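Local coordinates for uncharacterized protein PH0987 (Pyrococcus horikoshii, PDB 2PHC) that is of unknown function but, having a cyclophilin-like carboxyltransferase domain, probably binds ATP and takes part in a hydrolase reaction, at residues F134-G139 against G165-W170; A158-I163 against W179-R184; D8-I13 against L53-P58. One frame throughout, in Å; residues are numbered along the deposited sequence.

Contact 1: residues F134-G139 against G165-W170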
ATOM      1  N   PHE A 134       5.767 -13.729  10.887  1.00 31.18           N
ATOM      2  CA  PHE A 134       5.083 -12.432  10.987  1.00 27.22           C
ATOM      3  C   PHE A 134       5.490 -11.641   9.707  1.00 24.72           C
ATOM      4  O   PHE A 134       6.626 -11.738   9.284  1.00 22.47           O
ATOM      5  CB  PHE A 134       5.528 -11.705  12.282  1.00 25.36           C
ATOM      6  CG  PHE A 134       4.647 -10.488  12.640  1.00 25.25           C
ATOM      7  CD1 PHE A 134       3.477 -10.618  13.391  1.00 20.15           C
ATOM      8  CD2 PHE A 134       4.935  -9.261  12.153  1.00 22.83           C
ATOM      9  CE1 PHE A 134       2.672  -9.538  13.609  1.00 17.14           C
ATOM     10  CE2 PHE A 134       4.149  -8.161  12.405  1.00 21.06           C
ATOM     11  CZ  PHE A 134       3.017  -8.303  13.129  1.00 20.23           C
ATOM     12  N   ALA A 135       4.561 -10.908   9.085  1.00 23.89           N
ATOM     13  CA  ALA A 135       4.877  -9.947   8.039  1.00 20.87           C
ATOM     14  C   ALA A 135       4.697  -8.524   8.514  1.00 21.47           C
ATOM     15  O   ALA A 135       3.682  -8.156   9.088  1.00 19.80           O
ATOM     16  CB  ALA A 135       4.018 -10.178   6.873  1.00 23.06           C
ATOM     17  N   TYR A 136       5.692  -7.705   8.229  1.00 20.67           N
ATOM     18  CA  TYR A 136       5.785  -6.404   8.816  1.00 21.49           C
ATOM     19  C   TYR A 136       5.659  -5.534   7.642  1.00 21.65           C
ATOM     20  O   TYR A 136       6.318  -5.805   6.628  1.00 23.06           O
ATOM     21  CB  TYR A 136       7.158  -6.186   9.388  1.00 20.67           C
ATOM     22  CG  TYR A 136       7.476  -6.954  10.623  1.00 24.53           C
ATOM     23  CD1 TYR A 136       7.415  -6.331  11.903  1.00 25.93           C
ATOM     24  CD2 TYR A 136       7.988  -8.226  10.526  1.00 27.62           C
ATOM     25  CE1 TYR A 136       7.792  -7.009  13.029  1.00 28.61           C
ATOM     26  CE2 TYR A 136       8.383  -8.891  11.630  1.00 31.92           C
ATOM     27  CZ  TYR A 136       8.261  -8.275  12.899  1.00 33.70           C
ATOM     28  OH  TYR A 136       8.661  -8.991  14.020  1.00 41.94           O
ATOM     29  N   LEU A 137       4.847  -4.490   7.758  1.00 21.60           N
ATOM     30  CA  LEU A 137       4.395  -3.704   6.570  1.00 22.22           C
ATOM     31  C   LEU A 137       4.603  -2.244   6.870  1.00 22.88           C
ATOM     32  O   LEU A 137       4.789  -1.897   8.037  1.00 25.41           O
ATOM     33  CB  LEU A 137       2.929  -3.898   6.158  1.00 20.16           C
ATOM     34  CG  LEU A 137       2.389  -5.266   5.892  1.00 21.74           C
ATOM     35  CD1 LEU A 137       0.901  -5.097   5.633  1.00 27.60           C
ATOM     36  CD2 LEU A 137       3.081  -6.165   4.824  1.00 25.81           C
ATOM     37  N   GLY A 138       4.731  -1.425   5.807  1.00 22.09           N
ATOM     38  CA  GLY A 138       5.024  -0.056   5.915  1.00 18.29           C
ATOM     39  C   GLY A 138       3.935   0.570   5.110  1.00 18.08           C
ATOM     40  O   GLY A 138       3.383  -0.031   4.220  1.00 18.32           O
ATOM     41  N   GLY A 139       3.604   1.804   5.429  1.00 19.61           N
ATOM     42  CA  GLY A 139       2.669   2.500   4.547  1.00 21.43           C
ATOM     43  C   GLY A 139       1.317   2.808   5.211  1.00 22.27           C
ATOM     44  O   GLY A 139       0.533   3.441   4.630  1.00 22.87           O
ATOM     45  N   GLY A 165       1.401   0.831  17.121  1.00 25.07           N
ATOM     46  CA  GLY A 165       1.685   2.210  16.627  1.00 23.54           C
ATOM     47  C   GLY A 165       1.269   2.499  15.181  1.00 23.67           C
ATOM     48  O   GLY A 165       0.137   2.201  14.714  1.00 20.35           O
ATOM     49  N   LYS A 166       2.264   3.010  14.449  1.00 21.81           N
ATOM     50  CA  LYS A 166       2.077   3.280  13.060  1.00 24.57           C
ATOM     51  C   LYS A 166       2.271   2.090  12.124  1.00 21.32           C
ATOM     52  O   LYS A 166       2.331   2.297  10.965  1.00 21.11           O
ATOM     53  CB  LYS A 166       2.954   4.490  12.641  1.00 25.03           C
ATOM     54  CG  LYS A 166       2.668   5.703  13.555  1.00 30.56           C
ATOM     55  CD  LYS A 166       3.873   6.733  13.542  1.00 37.53           C
ATOM     56  CE  LYS A 166       3.553   7.938  14.437  1.00 42.18           C
ATOM     57  NZ  LYS A 166       4.558   9.048  14.247  1.00 44.60           N
ATOM     58  N   GLN A 167       2.362   0.873  12.647  1.00 21.78           N
ATOM     59  CA  GLN A 167       2.630  -0.368  11.859  1.00 22.26           C
ATOM     60  C   GLN A 167       1.470  -1.263  11.829  1.00 20.35           C
ATOM     61  O   GLN A 167       0.749  -1.465  12.852  1.00 22.09           O
ATOM     62  CB  GLN A 167       3.668  -1.275  12.554  1.00 23.23           C
ATOM     63  CG  GLN A 167       4.926  -0.709  12.991  1.00 30.06           C
ATOM     64  CD  GLN A 167       5.985  -0.992  11.929  1.00 38.25           C
ATOM     65  OE1 GLN A 167       6.229  -2.151  11.533  1.00 38.35           O
ATOM     66  NE2 GLN A 167       6.577   0.052  11.447  1.00 40.30           N
ATOM     67  N   THR A 168       1.337  -1.909  10.725  1.00 18.37           N
ATOM     68  CA  THR A 168       0.404  -2.977  10.590  1.00 19.78           C
ATOM     69  C   THR A 168       1.148  -4.208  10.048  1.00 19.25           C
ATOM     70  O   THR A 168       2.281  -4.156   9.635  1.00 19.64           O
ATOM     71  CB  THR A 168      -0.891  -2.571   9.774  1.00 20.74           C
ATOM     72  OG1 THR A 168      -1.866  -3.616   9.872  1.00 20.94           O
ATOM     73  CG2 THR A 168      -0.598  -2.242   8.301  1.00 21.55           C
ATOM     74  N   GLY A 169       0.542  -5.356  10.148  1.00 20.52           N
ATOM     75  CA  GLY A 169       1.199  -6.543   9.698  1.00 21.42           C
ATOM     76  C   GLY A 169       0.272  -7.641  10.098  1.00 21.55           C
ATOM     77  O   GLY A 169      -0.840  -7.363  10.523  1.00 22.06           O
ATOM     78  N   TRP A 170       0.712  -8.875   9.974  1.00 20.71           N
ATOM     79  CA  TRP A 170      -0.105  -9.980  10.451  1.00 21.37           C
ATOM     80  C   TRP A 170       0.744 -11.132  11.053  1.00 21.53           C
ATOM     81  O   TRP A 170       1.901 -11.344  10.653  1.00 19.77           O
ATOM     82  CB  TRP A 170      -1.018 -10.504   9.358  1.00 20.91           C
ATOM     83  CG  TRP A 170      -0.330 -11.256   8.202  1.00 22.31           C
ATOM     84  CD1 TRP A 170      -0.043 -12.572   8.140  1.00 27.48           C
ATOM     85  CD2 TRP A 170       0.066 -10.705   6.910  1.00 23.38           C
ATOM     86  NE1 TRP A 170       0.501 -12.901   6.917  1.00 23.65           N
ATOM     87  CE2 TRP A 170       0.628 -11.761   6.165  1.00 20.60           C
ATOM     88  CE3 TRP A 170       0.009  -9.410   6.335  1.00 17.06           C
ATOM     89  CZ2 TRP A 170       1.104 -11.591   4.835  1.00 23.35           C
ATOM     90  CZ3 TRP A 170       0.536  -9.236   5.002  1.00 22.14           C
ATOM     91  CH2 TRP A 170       1.028 -10.308   4.278  1.00 18.77           C
TER
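Ala135 and Trp170 meet in a buried antiparallel strand pairing within the mixed sheet of a domain that is, by family, cyclophilin-like. Strand 134-138 lies between strand 167-171 and strand 123-129, and the two short segments run at 151° to each other, a twisted antiparallel arrangement. Ala135 and Trp170 form a hydrogen-bonded pair: Ala135 N reaches Trp170 O at 3.1 Å, and Trp170 N returns to Ala135 O at 3.2 Å. The next bond, from Leu137 N to Thr168 O, is weak.

On the face carrying Ala135 and Trp170 the contact is apolar. Ala135 CB sits 3.7 Å from the centroid of the indole six-membered ring and only 7° off its normal, a CH-pi contact over the ring centre. Leu137 adds CD2, 4.0 Å from Trp170 CZ3, and Phe208 of strand 205-211 packs on both residues. The polar end of the indole is satisfied, since Trp170 NE1 bonds to Thr189.

The other face carries Phe134 and Tyr136. Phe134 CG lies anti to the backbone N (chi1 -167°), beside the carbonyl carbon. The ring holds Trp170 O over one face, offset toward the rim, with CD1 3.2 Å from that oxygen. Phe134 CD2 also rests over the centre of the Tyr136 ring, and Trp179 and Tyr171 meet the phenyl ring edge-to-face. An alanine in place of Phe134 would probably open a gap beside Gly169 and deprive the rings of Tyr136, Trp179 and Tyr171 of a packing partner. Gly169, paired with Tyr136, bears no CB, which would clash with Ala135 O and crowd the Phe134 ring; its CA lies 3.0 Å from Ala135 O.

Contact 2: residues A158-I163 against W179-R184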
ATOM      1  N   ALA A 158      -3.678 -17.670  13.673  1.00 31.72           N
ATOM      2  CA  ALA A 158      -2.954 -17.540  12.451  1.00 30.18           C
ATOM      3  C   ALA A 158      -3.721 -16.608  11.503  1.00 31.12           C
ATOM      4  O   ALA A 158      -4.926 -16.797  11.333  1.00 32.29           O
ATOM      5  CB  ALA A 158      -2.917 -18.913  11.842  1.00 32.78           C
ATOM      6  N   GLY A 159      -3.086 -15.604  10.884  1.00 28.62           N
ATOM      7  CA  GLY A 159      -3.853 -14.769   9.944  1.00 27.13           C
ATOM      8  C   GLY A 159      -4.328 -13.466  10.526  1.00 26.43           C
ATOM      9  O   GLY A 159      -4.751 -12.600   9.780  1.00 25.04           O
ATOM     10  N   SER A 160      -4.202 -13.288  11.857  1.00 24.98           N
ATOM     11  CA  SER A 160      -4.553 -12.000  12.477  1.00 23.71           C
ATOM     12  C   SER A 160      -3.743 -10.841  11.981  1.00 23.90           C
ATOM     13  O   SER A 160      -2.499 -10.899  11.967  1.00 24.65           O
ATOM     14  CB  SER A 160      -4.561 -12.052  14.005  1.00 22.24           C
ATOM     15  OG  SER A 160      -5.278 -13.225  14.414  1.00 21.17           O
ATOM     16  N   VAL A 161      -4.480  -9.765  11.654  1.00 23.07           N
ATOM     17  CA  VAL A 161      -4.015  -8.520  11.106  1.00 22.27           C
ATOM     18  C   VAL A 161      -4.046  -7.566  12.303  1.00 23.15           C
ATOM     19  O   VAL A 161      -5.079  -7.341  12.905  1.00 23.07           O
ATOM     20  CB  VAL A 161      -4.951  -8.048   9.961  1.00 23.96           C
ATOM     21  CG1 VAL A 161      -4.685  -6.572   9.546  1.00 21.40           C
ATOM     22  CG2 VAL A 161      -4.916  -9.064   8.687  1.00 22.81           C
ATOM     23  N   GLY A 162      -2.908  -7.034  12.704  1.00 20.51           N
ATOM     24  CA  GLY A 162      -2.993  -6.076  13.748  1.00 20.28           C
ATOM     25  C   GLY A 162      -2.334  -4.784  13.483  1.00 19.97           C
ATOM     26  O   GLY A 162      -1.697  -4.653  12.469  1.00 20.74           O
ATOM     27  N   ILE A 163      -2.455  -3.856  14.446  1.00 20.13           N
ATOM     28  CA  ILE A 163      -1.813  -2.527  14.431  1.00 19.26           C
ATOM     29  C   ILE A 163      -1.014  -2.424  15.725  1.00 21.27           C
ATOM     30  O   ILE A 163      -1.443  -2.945  16.800  1.00 21.99           O
ATOM     31  CB  ILE A 163      -2.900  -1.414  14.395  1.00 18.93           C
ATOM     32  CG1 ILE A 163      -3.721  -1.468  13.080  1.00 17.97           C
ATOM     33  CG2 ILE A 163      -2.365  -0.006  14.741  1.00 19.91           C
ATOM     34  CD1 ILE A 163      -4.867  -0.470  13.074  1.00 21.37           C
ATOM     35  N   TRP A 179      -0.585  -6.933  19.703  1.00 23.33           N
ATOM     36  CA  TRP A 179      -0.959  -5.979  18.627  1.00 25.01           C
ATOM     37  C   TRP A 179      -2.484  -5.884  18.648  1.00 25.64           C
ATOM     38  O   TRP A 179      -3.118  -6.842  19.045  1.00 26.44           O
ATOM     39  CB  TRP A 179      -0.500  -6.471  17.199  1.00 23.40           C
ATOM     40  CG  TRP A 179       0.998  -6.196  16.906  1.00 26.29           C
ATOM     41  CD1 TRP A 179       2.025  -6.334  17.806  1.00 25.69           C
ATOM     42  CD2 TRP A 179       1.627  -5.707  15.679  1.00 27.75           C
ATOM     43  NE1 TRP A 179       3.232  -5.956  17.260  1.00 25.92           N
ATOM     44  CE2 TRP A 179       3.030  -5.580  15.951  1.00 28.59           C
ATOM     45  CE3 TRP A 179       1.165  -5.369  14.406  1.00 29.17           C
ATOM     46  CZ2 TRP A 179       3.957  -5.124  14.988  1.00 23.18           C
ATOM     47  CZ3 TRP A 179       2.131  -4.876  13.425  1.00 26.43           C
ATOM     48  CH2 TRP A 179       3.496  -4.782  13.746  1.00 25.32           C
ATOM     49  N   ARG A 180      -3.066  -4.750  18.232  1.00 25.51           N
ATOM     50  CA  ARG A 180      -4.530  -4.610  18.183  1.00 25.34           C
ATOM     51  C   ARG A 180      -5.013  -5.337  17.007  1.00 25.32           C
ATOM     52  O   ARG A 180      -4.746  -4.902  15.897  1.00 26.04           O
ATOM     53  CB  ARG A 180      -5.001  -3.130  18.131  1.00 24.10           C
ATOM     54  CG  ARG A 180      -4.626  -2.360  19.376  1.00 24.54           C
ATOM     55  CD  ARG A 180      -5.311  -2.777  20.742  1.00 20.05           C
ATOM     56  NE  ARG A 180      -4.707  -1.953  21.829  1.00 24.80           N
ATOM     57  CZ  ARG A 180      -5.251  -1.796  23.050  1.00 27.32           C
ATOM     58  NH1 ARG A 180      -6.424  -2.388  23.370  1.00 21.37           N
ATOM     59  NH2 ARG A 180      -4.657  -1.024  23.922  1.00 21.63           N
ATOM     60  N   ILE A 181      -5.735  -6.429  17.228  1.00 25.31           N
ATOM     61  CA  ILE A 181      -6.225  -7.265  16.126  1.00 26.57           C
ATOM     62  C   ILE A 181      -7.575  -6.818  15.548  1.00 27.58           C
ATOM     63  O   ILE A 181      -8.574  -6.804  16.281  1.00 30.18           O
ATOM     64  CB  ILE A 181      -6.296  -8.721  16.520  1.00 24.31           C
ATOM     65  CG1 ILE A 181      -4.990  -9.186  17.234  1.00 26.86           C
ATOM     66  CG2 ILE A 181      -6.691  -9.538  15.349  1.00 26.83           C
ATOM     67  CD1 ILE A 181      -3.600  -9.035  16.364  1.00 21.30           C
ATOM     68  N   ILE A 182      -7.599  -6.519  14.234  1.00 26.17           N
ATOM     69  CA  ILE A 182      -8.720  -5.857  13.506  1.00 24.30           C
ATOM     70  C   ILE A 182      -9.356  -6.764  12.428  1.00 24.27           C
ATOM     71  O   ILE A 182     -10.360  -6.434  11.842  1.00 24.74           O
ATOM     72  CB  ILE A 182      -8.291  -4.442  12.915  1.00 24.44           C
ATOM     73  CG1 ILE A 182      -7.277  -4.546  11.728  1.00 22.96           C
ATOM     74  CG2 ILE A 182      -7.722  -3.505  14.016  1.00 21.72           C
ATOM     75  CD1 ILE A 182      -7.167  -3.190  10.902  1.00 14.58           C
ATOM     76  N   GLY A 183      -8.822  -7.951  12.205  1.00 23.39           N
ATOM     77  CA  GLY A 183      -9.266  -8.694  11.048  1.00 23.34           C
ATOM     78  C   GLY A 183      -8.469  -9.954  10.997  1.00 24.66           C
ATOM     79  O   GLY A 183      -7.477 -10.055  11.731  1.00 25.37           O
ATOM     80  N   ARG A 184      -8.873 -10.911  10.158  1.00 23.30           N
ATOM     81  CA  ARG A 184      -8.098 -12.109  10.002  1.00 23.80           C
ATOM     82  C   ARG A 184      -8.116 -12.459   8.532  1.00 24.84           C
ATOM     83  O   ARG A 184      -9.123 -12.252   7.866  1.00 24.45           O
ATOM     84  CB  ARG A 184      -8.759 -13.239  10.756  1.00 24.31           C
ATOM     85  CG  ARG A 184      -7.980 -14.429  10.876  1.00 26.58           C
ATOM     86  CD  ARG A 184      -8.594 -15.337  12.009  1.00 35.06           C
ATOM     87  NE  ARG A 184      -8.000 -16.669  11.862  1.00 41.38           N
ATOM     88  CZ  ARG A 184      -8.484 -17.812  12.375  1.00 46.37           C
ATOM     89  NH1 ARG A 184      -9.605 -17.806  13.112  1.00 44.11           N
ATOM     90  NH2 ARG A 184      -7.817 -18.957  12.170  1.00 43.29           N
TER
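Val161 and Ile163 pack against Ile182 on the tight side of an antiparallel pairing between strands 160-164 and 180-184, neighbours in the mixed sheet of the cyclophilin-like domain. Ile182 CG1 lies between its backbone N and carbonyl carbon (chi1 70°) and comes 3.9 Å from Val161 CG1, while its CD1 meets Ile163 CD1 at 4.2 Å. Helices 100-107 and 111-119 cover this group through Val103 and His118. On the opposite face Gly162 has no side chain, and Ile181 CD1 comes within 4.0 Å of its CA.

Val161 bonds to two successive residues: Ile182 N gives a nearly straight bond to Val161 O (3.0 Å), and Val161 N bonds to Gly183 O. Ile163 and Arg180 exchange two backbone bonds (Arg180 N to Ile163 O, 2.8 Å). Gly159 and Ser160 form a G1 beta bulge opposite Tyr171.

The partly exposed arginine side chains are looser. The Arg180 chain bends at chi2 and its end leads off the contact, NE bonding to Pro147 O. The extended Arg184 brings NE to Ala158 O at 3.1 Å, tilted 21° from the carbonyl plane. Its charge thus meets a neutral backbone carbonyl, which it is likely to polarise, and no carboxylate.

Contact 3: residues D8-I13 against L53-P58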
ATOM      1  N   ASP A   8       2.742  26.545 -20.363  1.00 38.26           N
ATOM      2  CA  ASP A   8       3.648  26.718 -21.466  1.00 38.80           C
ATOM      3  C   ASP A   8       4.617  25.532 -21.583  1.00 39.29           C
ATOM      4  O   ASP A   8       5.576  25.334 -20.771  1.00 39.80           O
ATOM      5  CB  ASP A   8       4.382  28.093 -21.388  1.00 40.38           C
ATOM      6  N   SER A   9       4.353  24.739 -22.612  1.00 37.33           N
ATOM      7  CA  SER A   9       5.235  23.636 -22.926  1.00 36.29           C
ATOM      8  C   SER A   9       5.409  22.683 -21.712  1.00 33.00           C
ATOM      9  O   SER A   9       6.501  22.276 -21.405  1.00 31.60           O
ATOM     10  CB  SER A   9       6.554  24.196 -23.424  1.00 36.76           C
ATOM     11  OG  SER A   9       6.378  24.686 -24.753  1.00 41.79           O
ATOM     12  N   ALA A  10       4.297  22.339 -21.060  1.00 30.92           N
ATOM     13  CA  ALA A  10       4.334  21.579 -19.821  1.00 29.78           C
ATOM     14  C   ALA A  10       3.135  20.719 -19.586  1.00 29.45           C
ATOM     15  O   ALA A  10       2.007  21.107 -19.900  1.00 29.01           O
ATOM     16  CB  ALA A  10       4.506  22.532 -18.595  1.00 28.72           C
ATOM     17  N   PHE A  11       3.355  19.596 -18.916  1.00 29.71           N
ATOM     18  CA  PHE A  11       2.228  18.739 -18.467  1.00 30.66           C
ATOM     19  C   PHE A  11       2.323  18.417 -16.985  1.00 29.42           C
ATOM     20  O   PHE A  11       3.357  18.387 -16.451  1.00 28.92           O
ATOM     21  CB  PHE A  11       2.174  17.404 -19.298  1.00 30.66           C
ATOM     22  CG  PHE A  11       1.796  17.615 -20.755  1.00 32.16           C
ATOM     23  CD1 PHE A  11       2.760  17.862 -21.703  1.00 33.56           C
ATOM     24  CD2 PHE A  11       0.465  17.608 -21.148  1.00 33.71           C
ATOM     25  CE1 PHE A  11       2.416  18.101 -23.002  1.00 33.13           C
ATOM     26  CE2 PHE A  11       0.139  17.862 -22.441  1.00 36.72           C
ATOM     27  CZ  PHE A  11       1.131  18.077 -23.372  1.00 33.06           C
ATOM     28  N   LEU A  12       1.209  18.193 -16.336  1.00 30.15           N
ATOM     29  CA  LEU A  12       1.225  17.808 -14.970  1.00 30.67           C
ATOM     30  C   LEU A  12       0.518  16.450 -14.876  1.00 31.84           C
ATOM     31  O   LEU A  12      -0.623  16.309 -15.358  1.00 31.65           O
ATOM     32  CB  LEU A  12       0.444  18.845 -14.147  1.00 30.23           C
ATOM     33  CG  LEU A  12       0.462  18.745 -12.616  1.00 31.41           C
ATOM     34  CD1 LEU A  12       1.760  19.215 -11.959  1.00 24.53           C
ATOM     35  CD2 LEU A  12      -0.772  19.432 -11.991  1.00 32.61           C
ATOM     36  N   ILE A  13       1.308  15.501 -14.440  1.00 31.35           N
ATOM     37  CA  ILE A  13       0.856  14.316 -13.864  1.00 31.73           C
ATOM     38  C   ILE A  13       0.618  14.499 -12.424  1.00 31.93           C
ATOM     39  O   ILE A  13       1.385  14.858 -11.644  1.00 32.18           O
ATOM     40  CB  ILE A  13       1.786  13.150 -14.132  1.00 32.07           C
ATOM     41  CG1 ILE A  13       2.318  13.215 -15.541  1.00 33.22           C
ATOM     42  CG2 ILE A  13       1.088  11.857 -13.929  1.00 32.48           C
ATOM     43  CD1 ILE A  13       3.707  12.855 -15.657  1.00 30.41           C
ATOM     44  N   LEU A  53       5.372  17.661 -12.469  1.00 24.00           N
ATOM     45  CA  LEU A  53       5.425  18.592 -13.546  1.00 23.08           C
ATOM     46  C   LEU A  53       6.475  18.228 -14.552  1.00 25.06           C
ATOM     47  O   LEU A  53       7.563  17.921 -14.215  1.00 26.39           O
ATOM     48  CB  LEU A  53       5.562  20.006 -13.041  1.00 23.38           C
ATOM     49  CG  LEU A  53       5.437  21.116 -14.071  1.00 23.20           C
ATOM     50  CD1 LEU A  53       4.105  21.232 -14.610  1.00 17.59           C
ATOM     51  CD2 LEU A  53       5.925  22.376 -13.546  1.00 23.49           C
ATOM     52  N   VAL A  54       6.078  18.197 -15.795  1.00 24.29           N
ATOM     53  CA  VAL A  54       6.915  17.814 -16.861  1.00 26.53           C
ATOM     54  C   VAL A  54       6.951  18.917 -17.916  1.00 26.80           C
ATOM     55  O   VAL A  54       5.946  19.389 -18.416  1.00 24.34           O
ATOM     56  CB  VAL A  54       6.476  16.470 -17.546  1.00 25.58           C
ATOM     57  CG1 VAL A  54       7.612  15.952 -18.466  1.00 20.90           C
ATOM     58  CG2 VAL A  54       6.207  15.443 -16.478  1.00 27.52           C
ATOM     59  N   ILE A  55       8.165  19.276 -18.239  1.00 28.55           N
ATOM     60  CA  ILE A  55       8.399  20.336 -19.175  1.00 30.64           C
ATOM     61  C   ILE A  55       9.362  19.939 -20.263  1.00 32.08           C
ATOM     62  O   ILE A  55      10.285  19.158 -20.001  1.00 33.17           O
ATOM     63  CB  ILE A  55       9.175  21.485 -18.388  1.00 30.10           C
ATOM     64  CG1 ILE A  55       8.283  22.091 -17.293  1.00 30.60           C
ATOM     65  CG2 ILE A  55       9.695  22.595 -19.310  1.00 31.56           C
ATOM     66  CD1 ILE A  55       9.059  22.849 -16.292  1.00 36.55           C
ATOM     67  N   TYR A  56       8.990  20.339 -21.465  1.00 33.64           N
ATOM     68  CA  TYR A  56       9.467  19.823 -22.715  1.00 35.87           C
ATOM     69  C   TYR A  56       9.945  20.919 -23.619  1.00 37.27           C
ATOM     70  O   TYR A  56       9.550  22.038 -23.492  1.00 35.76           O
ATOM     71  CB  TYR A  56       8.437  18.947 -23.436  1.00 34.70           C
ATOM     72  CG  TYR A  56       7.199  19.578 -24.045  1.00 34.92           C
ATOM     73  CD1 TYR A  56       6.012  19.597 -23.380  1.00 28.80           C
ATOM     74  CD2 TYR A  56       7.199  20.061 -25.324  1.00 38.62           C
ATOM     75  CE1 TYR A  56       4.926  20.115 -23.918  1.00 29.17           C
ATOM     76  CE2 TYR A  56       6.074  20.583 -25.871  1.00 33.05           C
ATOM     77  CZ  TYR A  56       4.949  20.605 -25.155  1.00 31.97           C
ATOM     78  OH  TYR A  56       3.829  21.119 -25.675  1.00 35.69           O
ATOM     79  N   ASP A  57      10.820  20.570 -24.536  1.00 39.56           N
ATOM     80  CA  ASP A  57      11.308  21.554 -25.480  1.00 40.39           C
ATOM     81  C   ASP A  57      10.446  21.482 -26.736  1.00 41.37           C
ATOM     82  O   ASP A  57      10.545  20.518 -27.464  1.00 41.77           O
ATOM     83  CB  ASP A  57      12.740  21.259 -25.833  1.00 40.47           C
ATOM     84  CG  ASP A  57      13.265  22.203 -26.917  1.00 42.20           C
ATOM     85  OD1 ASP A  57      14.492  22.239 -27.115  1.00 36.31           O
ATOM     86  OD2 ASP A  57      12.443  22.909 -27.548  1.00 41.03           O
ATOM     87  N   PRO A  58       9.603  22.499 -26.985  1.00 42.33           N
ATOM     88  CA  PRO A  58       8.578  22.443 -28.033  1.00 43.86           C
ATOM     89  C   PRO A  58       9.116  22.368 -29.485  1.00 44.88           C
ATOM     90  O   PRO A  58       8.310  22.308 -30.440  1.00 44.34           O
ATOM     91  CB  PRO A  58       7.808  23.771 -27.860  1.00 43.65           C
ATOM     92  CG  PRO A  58       8.314  24.376 -26.635  1.00 42.38           C
ATOM     93  CD  PRO A  58       9.634  23.811 -26.319  1.00 42.73           C
TER
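Phe11 and Val54 form the central hydrogen-bonded pair of an antiparallel contact between strands 10-14 and 51-56, the two inner strands of a four-stranded antiparallel sheet. The short segments run at 158° to each other. Among the backbone bonds, Val54 N reaches Phe11 O at 2.8 Å, and Phe11 N bonds back to Val54 O. Farther along, Tyr56 N donates to Ser9 O at 3.2 Å, which carries the pairing just beyond the start of strand 10-14.

Aromatic contacts gather on the face of Phe11. The Phe11 and Tyr56 rings meet rim to rim with planes at 20° and centroids 5.7 Å apart, so neither lies over the other. Tyr56 CG takes the position between its backbone N and carbonyl carbon (chi1 70°). Tyr56 CE1 comes close to Phe11 CE1, and Ser9 CA lies over one face of the tyrosine ring, offset toward the rim. Helix 63-82 closes over this group: Val66 touches both aromatic residues, and Tyr63 meets Phe11 edge-to-face.

Aliphatic contacts fill both faces. Beside Phe11, Ile13 CD1 comes 3.7 Å from Val54 CG2. On the other face, Ala10 CB touches Ile55 CG1 at 4.0 Å and Leu53 CD1 at 4.2 Å. Next to them Leu12 and Leu53 cross at about a right angle, with Leu12 CD1 4.0 Å from Leu53 CB, and Ala6 touches both leucines.

Across the contact, then, all the hydrogen bonds join backbone to backbone, and the side-chain contacts are mainly apolar. Cohesion between these strands therefore rests on the regular backbone bonding and on apolar packing on both faces, one of them under helix 63-82, with no charge pairing between the two segments.

Contacts 1 and 2 belong to one sheet and lie with centres about 10 Å apart; strands 160-164 and 167-171 are its neighbouring members and join them directly. Gly162 N lies 3.0 Å from Gly169 O and Gly162 O lies 2.8 Å from Thr168 OG1, both probable hydrogen bonds, while Phe134 CZ packs 3.6 Å from Trp179 CZ3. Thr168 OG1 also bonds to His118 NE2. Contact 3 stands in a separate sheet on the opposite side of the chain's centre: its centre is about 38 Å from that of contact 1 and 45 Å from that of contact 2, with nearest atoms about 20 and 30 Å away.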